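Local coordinates for glycerol uptake operon antiterminator regulatory protein (Listeria monocytogenes str. 4b, PDB 3KTS) that probably controls the glycerol uptake operon by transcription antitermination in response to glycerol-3-phosphate, using a TIM-barrel-type fold, at residues 139-143 with 167-173; 47-51 with 81-85; 123-129 with 149-153. All blocks are in the same frame, centred on the assembly; numbering follows the deposited sequence.

Contact 1. Residues 139-143 with 167-173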
ATOM      1  N   PRO A 139       5.610  -9.461  13.901  1.00 86.34           N
ATOM      2  CA  PRO A 139       5.085  -8.357  14.699  1.00 87.25           C
ATOM      3  C   PRO A 139       6.174  -7.576  15.425  1.00 91.40           C
ATOM      4  O   PRO A 139       6.037  -6.371  15.605  1.00 98.97           O
ATOM      5  CB  PRO A 139       4.162  -9.055  15.706  1.00 85.43           C
ATOM      6  CG  PRO A 139       3.901 -10.402  15.124  1.00 87.36           C
ATOM      7  CD  PRO A 139       5.168 -10.758  14.436  1.00 86.20           C
ATOM      8  N   GLU A 140       7.254  -8.249  15.813  1.00 96.87           N
ATOM      9  CA  GLU A 140       8.336  -7.587  16.537  1.00 96.07           C
ATOM     10  C   GLU A 140       9.182  -6.671  15.657  1.00 97.46           C
ATOM     11  O   GLU A 140       9.751  -5.701  16.156  1.00101.91           O
ATOM     12  CB  GLU A 140       9.189  -8.604  17.291  1.00 97.69           C
ATOM     13  CG  GLU A 140       8.572  -9.006  18.632  1.00115.76           C
ATOM     14  CD  GLU A 140       8.769 -10.475  18.970  1.00132.17           C
ATOM     15  OE1 GLU A 140       9.395 -10.767  20.013  1.00133.20           O
ATOM     16  OE2 GLU A 140       8.293 -11.338  18.198  1.00135.92           O
ATOM     17  N   GLN A 141       9.247  -6.963  14.357  1.00 97.16           N
ATOM     18  CA  GLN A 141       9.941  -6.087  13.403  1.00 92.15           C
ATOM     19  C   GLN A 141       9.128  -4.843  13.088  1.00 91.10           C
ATOM     20  O   GLN A 141       9.692  -3.780  12.834  1.00 95.07           O
ATOM     21  CB  GLN A 141      10.301  -6.817  12.104  1.00 92.04           C
ATOM     22  CG  GLN A 141      11.551  -7.705  12.179  1.00 97.57           C
ATOM     23  CD  GLN A 141      12.756  -7.027  12.829  1.00 95.18           C
ATOM     24  OE1 GLN A 141      13.208  -5.966  12.396  1.00 96.94           O
ATOM     25  NE2 GLN A 141      13.282  -7.652  13.875  1.00 94.66           N
ATOM     26  N   VAL A 142       7.805  -4.993  13.101  1.00 90.96           N
ATOM     27  CA  VAL A 142       6.878  -3.876  12.919  1.00 89.89           C
ATOM     28  C   VAL A 142       6.940  -2.958  14.141  1.00 88.30           C
ATOM     29  O   VAL A 142       6.891  -1.729  14.013  1.00 89.91           O
ATOM     30  CB  VAL A 142       5.440  -4.385  12.616  1.00 90.73           C
ATOM     31  CG1 VAL A 142       4.413  -3.260  12.648  1.00 77.77           C
ATOM     32  CG2 VAL A 142       5.416  -5.059  11.251  1.00 97.97           C
ATOM     33  N   GLN A 143       7.095  -3.571  15.312  1.00 89.22           N
ATOM     34  CA  GLN A 143       7.288  -2.856  16.571  1.00 91.99           C
ATOM     35  C   GLN A 143       8.580  -2.029  16.569  1.00 93.13           C
ATOM     36  O   GLN A 143       8.540  -0.826  16.835  1.00 92.67           O
ATOM     37  CB  GLN A 143       7.261  -3.834  17.753  1.00 88.16           C
ATOM     38  CG  GLN A 143       7.164  -3.163  19.119  1.00 96.83           C
ATOM     39  CD  GLN A 143       6.605  -4.082  20.190  1.00115.06           C
ATOM     40  OE1 GLN A 143       6.974  -5.256  20.277  1.00128.27           O
ATOM     41  NE2 GLN A 143       5.710  -3.549  21.017  1.00115.73           N
ATOM     42  N   GLN A 167      -2.195  -9.111  16.155  1.00 83.97           N
ATOM     43  CA  GLN A 167      -0.825  -9.091  16.675  1.00 83.35           C
ATOM     44  C   GLN A 167       0.018  -7.983  16.059  1.00 83.48           C
ATOM     45  O   GLN A 167       0.758  -7.293  16.763  1.00 83.18           O
ATOM     46  CB  GLN A 167      -0.137 -10.437  16.425  1.00 80.99           C
ATOM     47  CG  GLN A 167      -0.459 -11.521  17.442  1.00 89.58           C
ATOM     48  CD  GLN A 167       0.025 -12.898  17.011  1.00 94.17           C
ATOM     49  OE1 GLN A 167       0.394 -13.722  17.846  1.00 98.61           O
ATOM     50  NE2 GLN A 167       0.021 -13.153  15.703  1.00 97.48           N
ATOM     51  N   VAL A 168      -0.106  -7.812  14.746  1.00 81.76           N
ATOM     52  CA  VAL A 168       0.700  -6.829  14.033  1.00 83.88           C
ATOM     53  C   VAL A 168       0.173  -5.395  14.215  1.00 81.62           C
ATOM     54  O   VAL A 168       0.954  -4.449  14.274  1.00 81.87           O
ATOM     55  CB  VAL A 168       0.934  -7.234  12.539  1.00 84.41           C
ATOM     56  CG1 VAL A 168      -0.279  -6.938  11.650  1.00 84.80           C
ATOM     57  CG2 VAL A 168       2.169  -6.566  12.005  1.00 90.61           C
ATOM     58  N   ILE A 169      -1.146  -5.259  14.346  1.00 83.88           N
ATOM     59  CA  ILE A 169      -1.792  -3.964  14.578  1.00 80.82           C
ATOM     60  C   ILE A 169      -1.512  -3.492  16.007  1.00 76.19           C
ATOM     61  O   ILE A 169      -1.325  -2.296  16.249  1.00 81.65           O
ATOM     62  CB  ILE A 169      -3.319  -4.015  14.225  1.00 77.46           C
ATOM     63  CG1 ILE A 169      -3.497  -3.974  12.705  1.00 83.20           C
ATOM     64  CG2 ILE A 169      -4.106  -2.872  14.862  1.00 75.22           C
ATOM     65  CD1 ILE A 169      -4.941  -3.997  12.234  1.00 86.27           C
ATOM     66  N   ALA A 170      -1.426  -4.442  16.936  1.00 66.08           N
ATOM     67  CA  ALA A 170      -1.073  -4.126  18.321  1.00 78.84           C
ATOM     68  C   ALA A 170       0.412  -3.809  18.491  1.00 85.34           C
ATOM     69  O   ALA A 170       0.823  -3.288  19.525  1.00 97.16           O
ATOM     70  CB  ALA A 170      -1.472  -5.254  19.243  1.00 73.20           C
ATOM     71  N   SER A 171       1.211  -4.145  17.483  1.00 87.04           N
ATOM     72  CA  SER A 171       2.641  -3.874  17.500  1.00 87.83           C
ATOM     73  C   SER A 171       2.971  -2.460  17.023  1.00 91.97           C
ATOM     74  O   SER A 171       4.070  -1.958  17.270  1.00 91.24           O
ATOM     75  CB  SER A 171       3.368  -4.896  16.636  1.00 85.37           C
ATOM     76  OG  SER A 171       3.362  -6.165  17.258  1.00 91.16           O
ATOM     77  N   GLY A 172       2.024  -1.824  16.337  1.00 88.98           N
ATOM     78  CA  GLY A 172       2.225  -0.469  15.840  1.00 83.53           C
ATOM     79  C   GLY A 172       1.684  -0.206  14.448  1.00 80.04           C
ATOM     80  O   GLY A 172       1.690   0.944  13.990  1.00 76.77           O
ATOM     81  N   ALA A 173       1.225  -1.257  13.770  1.00 75.58           N
ATOM     82  CA  ALA A 173       0.661  -1.103  12.429  1.00 74.70           C
ATOM     83  C   ALA A 173      -0.677  -0.375  12.465  1.00 78.31           C
ATOM     84  O   ALA A 173      -1.520  -0.634  13.327  1.00 78.11           O
ATOM     85  CB  ALA A 173       0.526  -2.433  11.729  1.00 75.24           C
TER
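Pro139 opens the helix that contains 139-143 and lies alongside the last turn of the helix entering 167-173. Its ring packs near the Gln167 backbone (CB to Gln167 O, 4.0 Å), and its CB is 3.4 Å from Ser171 OG. Ser171 OG donates a hydrogen bond to Gln167 O (2.9 Å), so the polar group is satisfied inside its own turn while Ser171 packs on Pro139. One turn on, Val142 supplies the apolar part of the interface: CG2 meets Val168 CG2 at 3.7 Å, and CG1 reaches Ala173 CB at 4.1 Å. Gln143 completes the contact with a CA-H...O approach, its CA 3.4 Å from Ser171 O. This close approach coincides with a Schellman motif, in which Gly172, at positive phi, ends the helical path and Ala173 N bonds to Val168 O (3.2 Å). Two neighbouring outer helices are thus joined over strands 153-156 and 173-178, as in the consecutive beta-alpha units of a TIM barrel.

Contact 2. Residues 47-51 with 81-85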
ATOM      1  N   VAL A  47      -9.255   2.366 -12.470  1.00 90.52           N
ATOM      2  CA  VAL A  47      -9.195   3.300 -11.349  1.00 90.23           C
ATOM      3  C   VAL A  47     -10.510   4.083 -11.238  1.00 93.83           C
ATOM      4  O   VAL A  47     -11.077   4.213 -10.144  1.00 94.18           O
ATOM      5  CB  VAL A  47      -7.958   4.242 -11.445  1.00 90.38           C
ATOM      6  CG1 VAL A  47      -7.958   5.286 -10.323  1.00 81.13           C
ATOM      7  CG2 VAL A  47      -6.669   3.427 -11.403  1.00 80.83           C
ATOM      8  N   LYS A  48     -11.006   4.577 -12.373  1.00 96.69           N
ATOM      9  CA  LYS A  48     -12.248   5.352 -12.389  1.00 94.82           C
ATOM     10  C   LYS A  48     -13.468   4.497 -12.073  1.00 97.19           C
ATOM     11  O   LYS A  48     -14.412   4.987 -11.455  1.00102.06           O
ATOM     12  CB  LYS A  48     -12.427   6.112 -13.709  1.00 87.92           C
ATOM     13  CG  LYS A  48     -11.377   7.203 -13.953  1.00 97.07           C
ATOM     14  CD  LYS A  48     -11.323   8.226 -12.821  1.00105.68           C
ATOM     15  CE  LYS A  48      -9.923   8.801 -12.646  1.00102.82           C
ATOM     16  NZ  LYS A  48      -9.551   9.747 -13.732  1.00112.47           N
ATOM     17  N   TYR A  49     -13.430   3.221 -12.466  1.00 95.81           N
ATOM     18  CA  TYR A  49     -14.508   2.280 -12.150  1.00 94.33           C
ATOM     19  C   TYR A  49     -14.526   1.897 -10.674  1.00 94.87           C
ATOM     20  O   TYR A  49     -15.587   1.619 -10.115  1.00 98.95           O
ATOM     21  CB  TYR A  49     -14.441   1.022 -13.022  1.00 93.77           C
ATOM     22  CG  TYR A  49     -15.668   0.143 -12.901  1.00 97.59           C
ATOM     23  CD1 TYR A  49     -16.878   0.516 -13.488  1.00 99.03           C
ATOM     24  CD2 TYR A  49     -15.623  -1.056 -12.187  1.00 93.14           C
ATOM     25  CE1 TYR A  49     -18.011  -0.283 -13.369  1.00 96.69           C
ATOM     26  CE2 TYR A  49     -16.749  -1.862 -12.069  1.00 86.18           C
ATOM     27  CZ  TYR A  49     -17.936  -1.470 -12.660  1.00 92.67           C
ATOM     28  OH  TYR A  49     -19.049  -2.266 -12.542  1.00108.37           O
ATOM     29  N   ALA A  50     -13.354   1.880 -10.047  1.00 95.15           N
ATOM     30  CA  ALA A  50     -13.259   1.578  -8.624  1.00 90.79           C
ATOM     31  C   ALA A  50     -13.644   2.797  -7.796  1.00 94.63           C
ATOM     32  O   ALA A  50     -14.249   2.666  -6.733  1.00 91.73           O
ATOM     33  CB  ALA A  50     -11.878   1.105  -8.272  1.00 88.38           C
ATOM     34  N   GLN A  51     -13.306   3.983  -8.301  1.00 97.62           N
ATOM     35  CA  GLN A  51     -13.686   5.237  -7.651  1.00 99.15           C
ATOM     36  C   GLN A  51     -15.168   5.567  -7.844  1.00101.14           C
ATOM     37  O   GLN A  51     -15.748   6.314  -7.050  1.00102.29           O
ATOM     38  CB  GLN A  51     -12.805   6.386  -8.137  1.00 98.77           C
ATOM     39  CG  GLN A  51     -11.389   6.342  -7.596  1.00 91.44           C
ATOM     40  CD  GLN A  51     -10.441   7.236  -8.365  1.00 93.05           C
ATOM     41  OE1 GLN A  51     -10.545   7.375  -9.583  1.00 93.57           O
ATOM     42  NE2 GLN A  51      -9.500   7.848  -7.653  1.00 97.68           N
ATOM     43  N   ILE A  81      -3.965   9.240 -14.421  1.00 94.11           N
ATOM     44  CA  ILE A  81      -4.669   8.059 -13.894  1.00 93.71           C
ATOM     45  C   ILE A  81      -5.397   8.393 -12.595  1.00 93.22           C
ATOM     46  O   ILE A  81      -6.579   8.071 -12.445  1.00 95.05           O
ATOM     47  CB  ILE A  81      -3.750   6.794 -13.810  1.00 93.00           C
ATOM     48  CG1 ILE A  81      -3.995   5.863 -14.999  1.00101.12           C
ATOM     49  CG2 ILE A  81      -4.060   5.935 -12.604  1.00100.99           C
ATOM     50  CD1 ILE A  81      -3.902   6.486 -16.359  1.00117.01           C
ATOM     51  N   CYS A  82      -4.683   9.073 -11.697  1.00 93.48           N
ATOM     52  CA  CYS A  82      -5.202   9.580 -10.417  1.00 94.21           C
ATOM     53  C   CYS A  82      -5.833   8.539  -9.487  1.00 95.72           C
ATOM     54  O   CYS A  82      -7.055   8.542  -9.298  1.00100.08           O
ATOM     55  CB  CYS A  82      -6.177  10.739 -10.648  1.00 89.51           C
ATOM     56  SG  CYS A  82      -5.605  11.937 -11.850  1.00114.09           S
ATOM     57  N   PRO A  83      -5.011   7.639  -8.904  1.00 91.49           N
ATOM     58  CA  PRO A  83      -5.552   6.912  -7.764  1.00 83.97           C
ATOM     59  C   PRO A  83      -5.558   7.819  -6.546  1.00 81.72           C
ATOM     60  O   PRO A  83      -5.200   8.988  -6.646  1.00 89.68           O
ATOM     61  CB  PRO A  83      -4.559   5.767  -7.581  1.00 87.40           C
ATOM     62  CG  PRO A  83      -3.279   6.293  -8.106  1.00 91.00           C
ATOM     63  CD  PRO A  83      -3.643   7.198  -9.237  1.00 87.31           C
ATOM     64  N   ASP A  84      -5.964   7.295  -5.401  1.00 82.27           N
ATOM     65  CA  ASP A  84      -5.990   8.100  -4.188  1.00 82.07           C
ATOM     66  C   ASP A  84      -4.652   8.064  -3.453  1.00 87.17           C
ATOM     67  O   ASP A  84      -4.387   8.889  -2.572  1.00 90.27           O
ATOM     68  CB  ASP A  84      -7.151   7.659  -3.307  1.00 91.57           C
ATOM     69  CG  ASP A  84      -8.489   7.816  -4.012  1.00 95.14           C
ATOM     70  OD1 ASP A  84      -9.194   8.804  -3.725  1.00 95.73           O
ATOM     71  OD2 ASP A  84      -8.821   6.974  -4.873  1.00 92.39           O
ATOM     72  N   GLY A  85      -3.811   7.106  -3.841  1.00 88.01           N
ATOM     73  CA  GLY A  85      -2.453   6.982  -3.331  1.00 84.06           C
ATOM     74  C   GLY A  85      -1.630   6.059  -4.203  1.00 79.10           C
ATOM     75  O   GLY A  85      -2.191   5.258  -4.954  1.00 78.74           O
TER
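One amide group, NE2 of Gln51, makes both hydrogen bonds of this interface: to Asp84 OD2 (3.0 Å) and to the backbone Cys82 O (3.0 Å). A single side chain on the helix thereby ties down two points of the loop after helix 71-81. Asp84 OD2 also accepts a hydrogen bond from Val57 N, so the carboxylate links the loop to the adjacent strand as well as to the helix. One helical turn earlier, Val47 faces the same loop, with CG2 against Ile81 CG2 (3.8 Å) and CG1 near Cys82 O (3.5 Å) and Pro83 CA (3.9 Å). Further out, the aliphatic part of Lys48 lies over the helix end, CE 3.4 Å from Ile81 O. Cys82, at positive phi, breaks the helix and sends the chain inward through Pro83. As in the repeated beta-alpha units of a TIM barrel, the loop leads from helix 71-81 into strand 85-88 while leaning on the preceding outer helix, 43-52; Ile81 also touches Leu43 and Lys44, and Pro83 packs on Leu59 of the paired strand 56-60.

Contact 3. Residues 123-129 with 149-153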
ATOM      1  N   ILE A 123      13.980   5.570   3.743  1.00 73.76           N
ATOM      2  CA  ILE A 123      12.841   6.174   4.440  1.00 76.80           C
ATOM      3  C   ILE A 123      13.228   7.539   5.012  1.00 82.98           C
ATOM      4  O   ILE A 123      12.475   8.509   4.888  1.00 83.78           O
ATOM      5  CB  ILE A 123      12.323   5.240   5.565  1.00 70.29           C
ATOM      6  CG1 ILE A 123      11.560   4.061   4.962  1.00 74.90           C
ATOM      7  CG2 ILE A 123      11.411   5.981   6.535  1.00 74.60           C
ATOM      8  CD1 ILE A 123      11.413   2.891   5.907  1.00 79.00           C
ATOM      9  N   GLN A 124      14.419   7.600   5.608  1.00 85.84           N
ATOM     10  CA  GLN A 124      14.957   8.826   6.181  1.00 90.62           C
ATOM     11  C   GLN A 124      15.127   9.905   5.122  1.00 87.54           C
ATOM     12  O   GLN A 124      14.819  11.072   5.369  1.00 86.57           O
ATOM     13  CB  GLN A 124      16.303   8.554   6.863  1.00 96.80           C
ATOM     14  CG  GLN A 124      16.712   9.607   7.894  1.00111.16           C
ATOM     15  CD  GLN A 124      15.795   9.626   9.113  1.00134.08           C
ATOM     16  OE1 GLN A 124      15.369   8.577   9.606  1.00126.26           O
ATOM     17  NE2 GLN A 124      15.490  10.825   9.605  1.00133.41           N
ATOM     18  N   LYS A 125      15.606   9.496   3.947  1.00 87.98           N
ATOM     19  CA  LYS A 125      15.857  10.409   2.835  1.00 88.06           C
ATOM     20  C   LYS A 125      14.566  10.942   2.197  1.00 84.68           C
ATOM     21  O   LYS A 125      14.390  12.153   2.079  1.00 84.95           O
ATOM     22  CB  LYS A 125      16.769   9.750   1.783  1.00 85.81           C
ATOM     23  CG  LYS A 125      16.757  10.429   0.400  1.00 91.96           C
ATOM     24  CD  LYS A 125      17.830   9.901  -0.540  1.00 87.15           C
ATOM     25  CE  LYS A 125      19.158  10.623  -0.328  1.00112.84           C
ATOM     26  NZ  LYS A 125      20.158  10.304  -1.389  1.00117.06           N
ATOM     27  N   VAL A 126      13.665  10.048   1.804  1.00 80.29           N
ATOM     28  CA  VAL A 126      12.536  10.459   0.959  1.00 84.73           C
ATOM     29  C   VAL A 126      11.295  10.893   1.743  1.00 79.21           C
ATOM     30  O   VAL A 126      10.389  11.513   1.180  1.00 82.71           O
ATOM     31  CB  VAL A 126      12.172   9.390  -0.105  1.00 85.47           C
ATOM     32  CG1 VAL A 126      13.413   8.986  -0.913  1.00 85.42           C
ATOM     33  CG2 VAL A 126      11.522   8.179   0.544  1.00 85.88           C
ATOM     34  N   GLN A 127      11.285  10.579   3.036  1.00 74.08           N
ATOM     35  CA  GLN A 127      10.205  10.930   3.956  1.00 74.70           C
ATOM     36  C   GLN A 127       8.822  10.549   3.427  1.00 77.91           C
ATOM     37  O   GLN A 127       8.026  11.422   3.081  1.00 79.06           O
ATOM     38  CB  GLN A 127      10.262  12.420   4.339  1.00 75.83           C
ATOM     39  CG  GLN A 127      11.385  12.784   5.286  1.00 87.43           C
ATOM     40  CD  GLN A 127      11.295  12.033   6.600  1.00107.12           C
ATOM     41  OE1 GLN A 127      10.247  12.019   7.250  1.00118.43           O
ATOM     42  NE2 GLN A 127      12.395  11.398   6.994  1.00106.58           N
ATOM     43  N   PRO A 128       8.526   9.242   3.372  1.00 79.79           N
ATOM     44  CA  PRO A 128       7.260   8.860   2.786  1.00 75.20           C
ATOM     45  C   PRO A 128       6.116   9.190   3.719  1.00 77.83           C
ATOM     46  O   PRO A 128       6.318   9.320   4.926  1.00 86.13           O
ATOM     47  CB  PRO A 128       7.395   7.349   2.633  1.00 73.39           C
ATOM     48  CG  PRO A 128       8.310   6.945   3.711  1.00 76.62           C
ATOM     49  CD  PRO A 128       9.282   8.071   3.860  1.00 85.58           C
ATOM     50  N   ASP A 129       4.923   9.329   3.154  1.00 82.54           N
ATOM     51  CA  ASP A 129       3.722   9.580   3.937  1.00 83.52           C
ATOM     52  C   ASP A 129       3.380   8.371   4.789  1.00 77.41           C
ATOM     53  O   ASP A 129       2.766   8.501   5.844  1.00 77.42           O
ATOM     54  CB  ASP A 129       2.542   9.913   3.020  1.00 85.44           C
ATOM     55  CG  ASP A 129       2.749  11.196   2.226  1.00 98.60           C
ATOM     56  OD1 ASP A 129       3.298  12.175   2.786  1.00109.48           O
ATOM     57  OD2 ASP A 129       2.353  11.226   1.039  1.00 94.68           O
ATOM     58  N   LEU A 149      11.068   6.197  13.870  1.00107.17           N
ATOM     59  CA  LEU A 149      10.845   7.542  13.354  1.00113.45           C
ATOM     60  C   LEU A 149       9.493   8.088  13.800  1.00111.08           C
ATOM     61  O   LEU A 149       9.347   9.284  14.048  1.00111.06           O
ATOM     62  CB  LEU A 149      10.938   7.552  11.826  1.00113.60           C
ATOM     63  CG  LEU A 149      12.217   6.969  11.221  1.00120.40           C
ATOM     64  CD1 LEU A 149      11.971   5.563  10.696  1.00117.80           C
ATOM     65  CD2 LEU A 149      12.750   7.872  10.118  1.00118.65           C
ATOM     66  N   HIS A 150       8.507   7.202  13.900  1.00108.98           N
ATOM     67  CA  HIS A 150       7.117   7.573  13.664  1.00111.54           C
ATOM     68  C   HIS A 150       6.951   8.254  12.310  1.00106.80           C
ATOM     69  O   HIS A 150       6.755   9.467  12.233  1.00108.84           O
ATOM     70  CB  HIS A 150       6.611   8.492  14.779  1.00120.05           C
ATOM     71  CG  HIS A 150       5.211   8.197  15.216  1.00125.81           C
ATOM     72  ND1 HIS A 150       4.821   6.958  15.680  1.00128.17           N
ATOM     73  CD2 HIS A 150       4.106   8.979  15.260  1.00134.79           C
ATOM     74  CE1 HIS A 150       3.537   6.991  15.990  1.00135.77           C
ATOM     75  NE2 HIS A 150       3.080   8.206  15.745  1.00144.23           N
ATOM     76  N   ILE A 151       7.030   7.465  11.244  1.00 97.95           N
ATOM     77  CA  ILE A 151       5.966   7.414  10.247  1.00 86.33           C
ATOM     78  C   ILE A 151       5.066   6.202  10.463  1.00 78.39           C
ATOM     79  O   ILE A 151       5.519   5.156  10.927  1.00 73.35           O
ATOM     80  CB  ILE A 151       6.534   7.372   8.816  1.00 84.17           C
ATOM     81  CG1 ILE A 151       7.319   8.650   8.516  1.00 78.54           C
ATOM     82  CG2 ILE A 151       5.416   7.177   7.804  1.00 81.94           C
ATOM     83  CD1 ILE A 151       8.613   8.411   7.767  1.00 84.93           C
ATOM     84  N   PRO A 152       3.790   6.351  10.123  1.00 78.77           N
ATOM     85  CA  PRO A 152       2.838   5.238  10.199  1.00 79.55           C
ATOM     86  C   PRO A 152       3.228   4.095   9.269  1.00 82.52           C
ATOM     87  O   PRO A 152       3.661   4.338   8.142  1.00 81.66           O
ATOM     88  CB  PRO A 152       1.527   5.874   9.731  1.00 79.29           C
ATOM     89  CG  PRO A 152       1.953   6.975   8.828  1.00 81.37           C
ATOM     90  CD  PRO A 152       3.232   7.510   9.405  1.00 65.58           C
ATOM     91  N   VAL A 153       3.074   2.862   9.741  1.00 81.40           N
ATOM     92  CA  VAL A 153       3.365   1.681   8.921  1.00 77.08           C
ATOM     93  C   VAL A 153       2.147   0.769   8.705  1.00 77.39           C
ATOM     94  O   VAL A 153       1.393   0.492   9.637  1.00 78.67           O
ATOM     95  CB  VAL A 153       4.656   0.883   9.378  1.00 75.11           C
ATOM     96  CG1 VAL A 153       5.566   1.735  10.243  1.00 64.70           C
ATOM     97  CG2 VAL A 153       4.325  -0.416  10.095  1.00 93.28           C
TER
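Ile151 reaches across to the end of a neighbouring helix, its CD1 touching both Ile123 CG2 (3.9 Å) and Pro128 CD (4.0 Å). Ile151 CG2 rests on the backbone that follows, 3.7 Å from Pro128 O and 3.6 Å from Asp129 O. Ile151 has more surface covered than any other residue of the contact, and no hydrogen bond crosses between the segments, so the fit is essentially one of shape. Leu149 extends the apolar patch outward, its CD1 4.2 Å from Ile123 CG2, while at the inner end the ring of Pro152 approaches Asp129 O (CG, 3.4 Å). Both segments turn by the same device: Gln127 and His150 each leave their helix with positive phi, and a proline follows soon after. In the first, Gln127 NE2 donates to Gln124 O (2.9 Å), and Lys98 NZ hydrogen-bonds to the carbonyl groups of Val126 and Gln127. Asp129, whose CB points away from 149-153, has its partner on the other flank, OD2 accepting from Ala104 N. The segments lead into the paired parallel strands 130-134 and 153-156. Side-by-side helix-to-strand loops of this kind, sealed by hydrophobic residues, recur between successive beta-alpha units of a TIM barrel, at the end where its strands begin.

Overall arrangement
Repetition of one building unit around a barrel is the principle these contacts illustrate. Contacts 1 and 3 are neighbours: their centres lie 16 Å apart, their segments alternate along the chain, and they touch where Val142 CG1 meets Val153 CG2 (3.8 Å). Contact 2 is on the opposite side of the chain's centre from contact 1, its centre about 29 Å from that of contact 1 and about 24 Å from that of contact 3. Yet contacts 2 and 3 share a local solution, a positive-phi residue followed by Pro-Asp, with Asp84 and Asp129 each accepting a backbone NH of the adjacent parallel strand. TIM-barrel sites usually occupy the other strand ends, away from these helix-to-strand loops.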